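Local coordinates for Ets DNA-binding protein pokkuri (Drosophila melanogaster, PDB 1SV0) that represses transcription as an Ets-family DNA-binding factor that holds back photoreceptor development against Ras signalling, this chain being its SAM (Pointed) domain, at residues A[7-10]-A[11-14]; A[19-22]-A[23-27]. The protein carries 1 engineered substitution. All blocks are in the same frame, centred on the assembly; numbering follows the deposited sequence.

Interaction 1: A[7-10]-A[11-14]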
# COMPACT_ATOMS: atom_id res chain seq x y z
N PRO A 7 19.68 -9.24 -2.37
CA PRO A 7 20.46 -8.55 -3.40
C PRO A 7 19.67 -7.36 -3.94
O PRO A 7 18.44 -7.37 -3.93
CB PRO A 7 20.70 -9.63 -4.45
CG PRO A 7 19.57 -10.56 -4.27
CD PRO A 7 19.40 -10.63 -2.77
N SER A 8 20.39 -6.33 -4.38
CA SER A 8 19.78 -5.10 -4.89
C SER A 8 18.81 -5.31 -6.05
O SER A 8 17.75 -4.68 -6.09
CB SER A 8 20.87 -4.12 -5.32
OG SER A 8 21.61 -4.64 -6.41
N ASP A 9 19.18 -6.16 -7.00
CA ASP A 9 18.33 -6.41 -8.15
C ASP A 9 17.38 -7.57 -7.85
O ASP A 9 17.80 -8.73 -7.82
CB ASP A 9 19.18 -6.72 -9.38
CG ASP A 9 18.34 -6.97 -10.61
OD1 ASP A 9 17.43 -6.17 -10.89
OD2 ASP A 9 18.60 -7.97 -11.32
N PRO A 10 16.09 -7.28 -7.63
CA PRO A 10 15.07 -8.29 -7.33
C PRO A 10 15.05 -9.45 -8.33
O PRO A 10 14.73 -10.59 -7.97
CB PRO A 10 13.77 -7.49 -7.37
CG PRO A 10 14.20 -6.11 -6.98
CD PRO A 10 15.48 -5.94 -7.74
N ARG A 11 15.39 -9.16 -9.58
CA ARG A 11 15.40 -10.18 -10.61
C ARG A 11 16.37 -11.31 -10.29
O ARG A 11 16.31 -12.38 -10.89
CB ARG A 11 15.75 -9.56 -11.96
CG ARG A 11 14.62 -8.72 -12.55
CD ARG A 11 15.07 -8.01 -13.81
NE ARG A 11 15.84 -6.80 -13.51
CZ ARG A 11 17.04 -6.54 -14.00
NH1 ARG A 11 17.64 -7.41 -14.81
NH2 ARG A 11 17.65 -5.40 -13.69
N LEU A 12 17.26 -11.08 -9.32
CA LEU A 12 18.24 -12.09 -8.94
C LEU A 12 17.85 -12.81 -7.64
O LEU A 12 18.59 -13.66 -7.15
CB LEU A 12 19.62 -11.45 -8.78
CG LEU A 12 20.14 -10.70 -10.01
CD1 LEU A 12 21.54 -10.17 -9.72
CD2 LEU A 12 20.17 -11.62 -11.22
N TRP A 13 16.70 -12.46 -7.08
CA TRP A 13 16.26 -13.08 -5.83
C TRP A 13 15.97 -14.57 -5.92
O TRP A 13 15.45 -15.05 -6.92
CB TRP A 13 15.01 -12.39 -5.28
CG TRP A 13 15.25 -11.00 -4.78
CD1 TRP A 13 16.46 -10.42 -4.53
CD2 TRP A 13 14.25 -10.04 -4.42
NE1 TRP A 13 16.28 -9.15 -4.04
CE2 TRP A 13 14.94 -8.89 -3.96
CE3 TRP A 13 12.85 -10.03 -4.45
CZ2 TRP A 13 14.26 -7.75 -3.51
CZ3 TRP A 13 12.18 -8.88 -4.01
CH2 TRP A 13 12.89 -7.76 -3.55
N SER A 14 16.32 -15.29 -4.86
CA SER A 14 16.05 -16.72 -4.78
C SER A 14 14.59 -16.81 -4.33
O SER A 14 13.96 -15.78 -4.08
CB SER A 14 16.95 -17.35 -3.72
OG SER A 14 16.65 -16.83 -2.43
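The indole of Trp13 carries Pro10 on one face and the backbone of Pro7 at its edge. CA of Pro10 stands 3.4 Å from the centroid of the five-membered ring, 10° off its normal, a CH-pi contact, while CG of Pro10 reaches CZ2 of Trp13 at 3.8 Å. At the edge, NE1 of Trp13 donates to O of Pro7 (2.8 Å), which lies close to the ring plane; the bond is fairly straight and, with Pro10 over the face, limits rotation of the indole. The guanidinium of Arg11 has the carboxylate of Asp9 over one face, the two planes 66° apart, with OD1 of Asp9 2.9 Å from NH2 of Arg11 in a salt bridge. This turn, with a 3-10 segment, leads into helix 15-28 of the SAM (Pointed) domain, and Ser14 is the N-cap of that helix. Pro10 and Trp13 also rest on Leu72 of helix 62-77. Within the turn, N of Leu12 donates to O of Asp9 (2.8 Å) and N of Trp13 to O of Pro10 (2.9 Å), each from above the carbonyl plane. With CG of Asp9 anti to its own N (chi1 -179°), the carboxylate also reaches across the Leu12 side chain, OD2 of Asp9 being 3.4 Å from CG of Leu12.

Interaction 2: A[19-22]-A[23-27]; sequences LVFL and RFCVR
Cys25 and Phe21, one helical turn apart, make the sulfur-aromatic contact of this stretch. SG of Cys25 lies over one face of the Phe21 ring, 3.6 Å from its centroid and displaced toward the rim, so that CE1 and CZ of Phe21 are the ring atoms nearest the sulfur. The torsions bring the two together: CG of Phe21 is anti to the backbone N (chi1 169°), which swings the ring toward the following turn, whereas SG of Cys25 is anti to its own carbonyl carbon (chi1 -74°) and leans back. An alanine in place of Phe21 is likely to leave the sulfur of Cys25 without its aromatic partner and to open a gap beside Trp13, Val68 and Leu72.

The backbone hydrogen bonds run from each residue to the one four places earlier: N of Arg23 to O of Leu19, N of Phe24 to O of Val20, N of Cys25 to O of Phe21 and N of Val26 to O of Leu22, all at 2.9 Å.

The aliphatic stem of Arg23 runs back beside the preceding turn, its CG 3.1 Å from O of Leu19, and its guanidinium makes a cation-pi contact with Phe36. Leu22 packs on Phe39, and Cys25 on Leu65. This is the pattern of an amphipathic alpha-helix, here helix 15-28, whose buried face contributes to the core of the helical SAM (Pointed) fold.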
# COMPACT_ATOMS: atom_id res chain seq x y z
N LEU A 19 10.28 -14.60 -0.50
CA LEU A 19 9.40 -14.71 0.66
C LEU A 19 9.73 -13.67 1.72
O LEU A 19 8.83 -13.12 2.35
CB LEU A 19 9.46 -16.12 1.26
CG LEU A 19 9.02 -17.26 0.34
CD1 LEU A 19 9.10 -18.58 1.10
CD2 LEU A 19 7.60 -17.02 -0.16
N VAL A 20 11.02 -13.42 1.93
CA VAL A 20 11.47 -12.43 2.91
C VAL A 20 10.89 -11.08 2.53
O VAL A 20 10.33 -10.37 3.36
CB VAL A 20 13.01 -12.34 2.96
CG1 VAL A 20 13.45 -11.05 3.65
CG2 VAL A 20 13.57 -13.55 3.69
N PHE A 21 11.02 -10.73 1.25
CA PHE A 21 10.51 -9.48 0.72
C PHE A 21 9.01 -9.34 1.00
O PHE A 21 8.55 -8.31 1.49
CB PHE A 21 10.73 -9.39 -0.78
CG PHE A 21 9.99 -8.26 -1.43
CD1 PHE A 21 10.37 -6.95 -1.19
CD2 PHE A 21 8.91 -8.51 -2.27
CE1 PHE A 21 9.68 -5.89 -1.78
CE2 PHE A 21 8.21 -7.46 -2.86
CZ PHE A 21 8.60 -6.14 -2.61
N LEU A 22 8.25 -10.38 0.68
CA LEU A 22 6.81 -10.33 0.90
C LEU A 22 6.45 -10.21 2.39
O LEU A 22 5.59 -9.40 2.74
CB LEU A 22 6.14 -11.55 0.27
CG LEU A 22 6.30 -11.54 -1.25
CD1 LEU A 22 5.92 -12.91 -1.83
CD2 LEU A 22 5.44 -10.43 -1.84
N ARG A 23 7.11 -10.98 3.25
CA ARG A 23 6.84 -10.92 4.69
C ARG A 23 7.15 -9.52 5.22
O ARG A 23 6.40 -8.97 6.04
CB ARG A 23 7.65 -11.96 5.45
CG ARG A 23 7.31 -13.39 5.05
CD ARG A 23 7.71 -14.36 6.14
NE ARG A 23 6.92 -15.58 6.08
CZ ARG A 23 7.42 -16.78 5.81
NH1 ARG A 23 8.71 -16.93 5.58
NH2 ARG A 23 6.60 -17.83 5.76
N PHE A 24 8.25 -8.97 4.75
CA PHE A 24 8.68 -7.62 5.13
C PHE A 24 7.60 -6.63 4.66
O PHE A 24 7.25 -5.70 5.39
CB PHE A 24 10.02 -7.32 4.44
CG PHE A 24 10.38 -5.86 4.44
CD1 PHE A 24 11.08 -5.31 5.51
CD2 PHE A 24 10.02 -5.04 3.38
CE1 PHE A 24 11.40 -3.96 5.53
CE2 PHE A 24 10.34 -3.69 3.38
CZ PHE A 24 11.04 -3.15 4.46
N CYS A 25 7.08 -6.82 3.45
CA CYS A 25 6.04 -5.93 2.92
C CYS A 25 4.73 -6.01 3.71
O CYS A 25 4.09 -5.00 3.95
CB CYS A 25 5.75 -6.24 1.46
SG CYS A 25 7.04 -5.68 0.33
N VAL A 26 4.33 -7.22 4.08
CA VAL A 26 3.11 -7.42 4.84
C VAL A 26 3.20 -6.63 6.15
O VAL A 26 2.23 -5.99 6.56
CB VAL A 26 2.89 -8.92 5.12
CG1 VAL A 26 1.99 -9.11 6.36
CG2 VAL A 26 2.24 -9.56 3.90
N ARG A 27 4.35 -6.69 6.81
CA ARG A 27 4.56 -5.95 8.05
C ARG A 27 4.66 -4.44 7.78
O ARG A 27 3.92 -3.65 8.37
CB ARG A 27 5.85 -6.42 8.76
CG ARG A 27 6.16 -5.62 10.04
CD ARG A 27 7.43 -6.09 10.74
NE ARG A 27 8.62 -5.93 9.91
CZ ARG A 27 9.22 -6.92 9.25
NH1 ARG A 27 8.76 -8.16 9.33
NH2 ARG A 27 10.29 -6.66 8.52

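From the N terminus, interaction 1 comes first: it closes a tight turn in the loop before helix 15-28. Interaction 2 follows in series within that helix, joining successive turns without closing a loop, and the two neither nest nor cross. Their centres are about 14 Å apart, yet they touch where CZ3 of Trp13 meets CG of Phe21 at 3.4 Å, the rings inclined at about 45°. Both also pack against Leu72, tying the entry loop and helix 15-28 to helix 62-77. Trp13 further joins its loop to Gly43 through backbone hydrogen bonding, while the Arg23 side of interaction 2 reaches the chain that follows the helix.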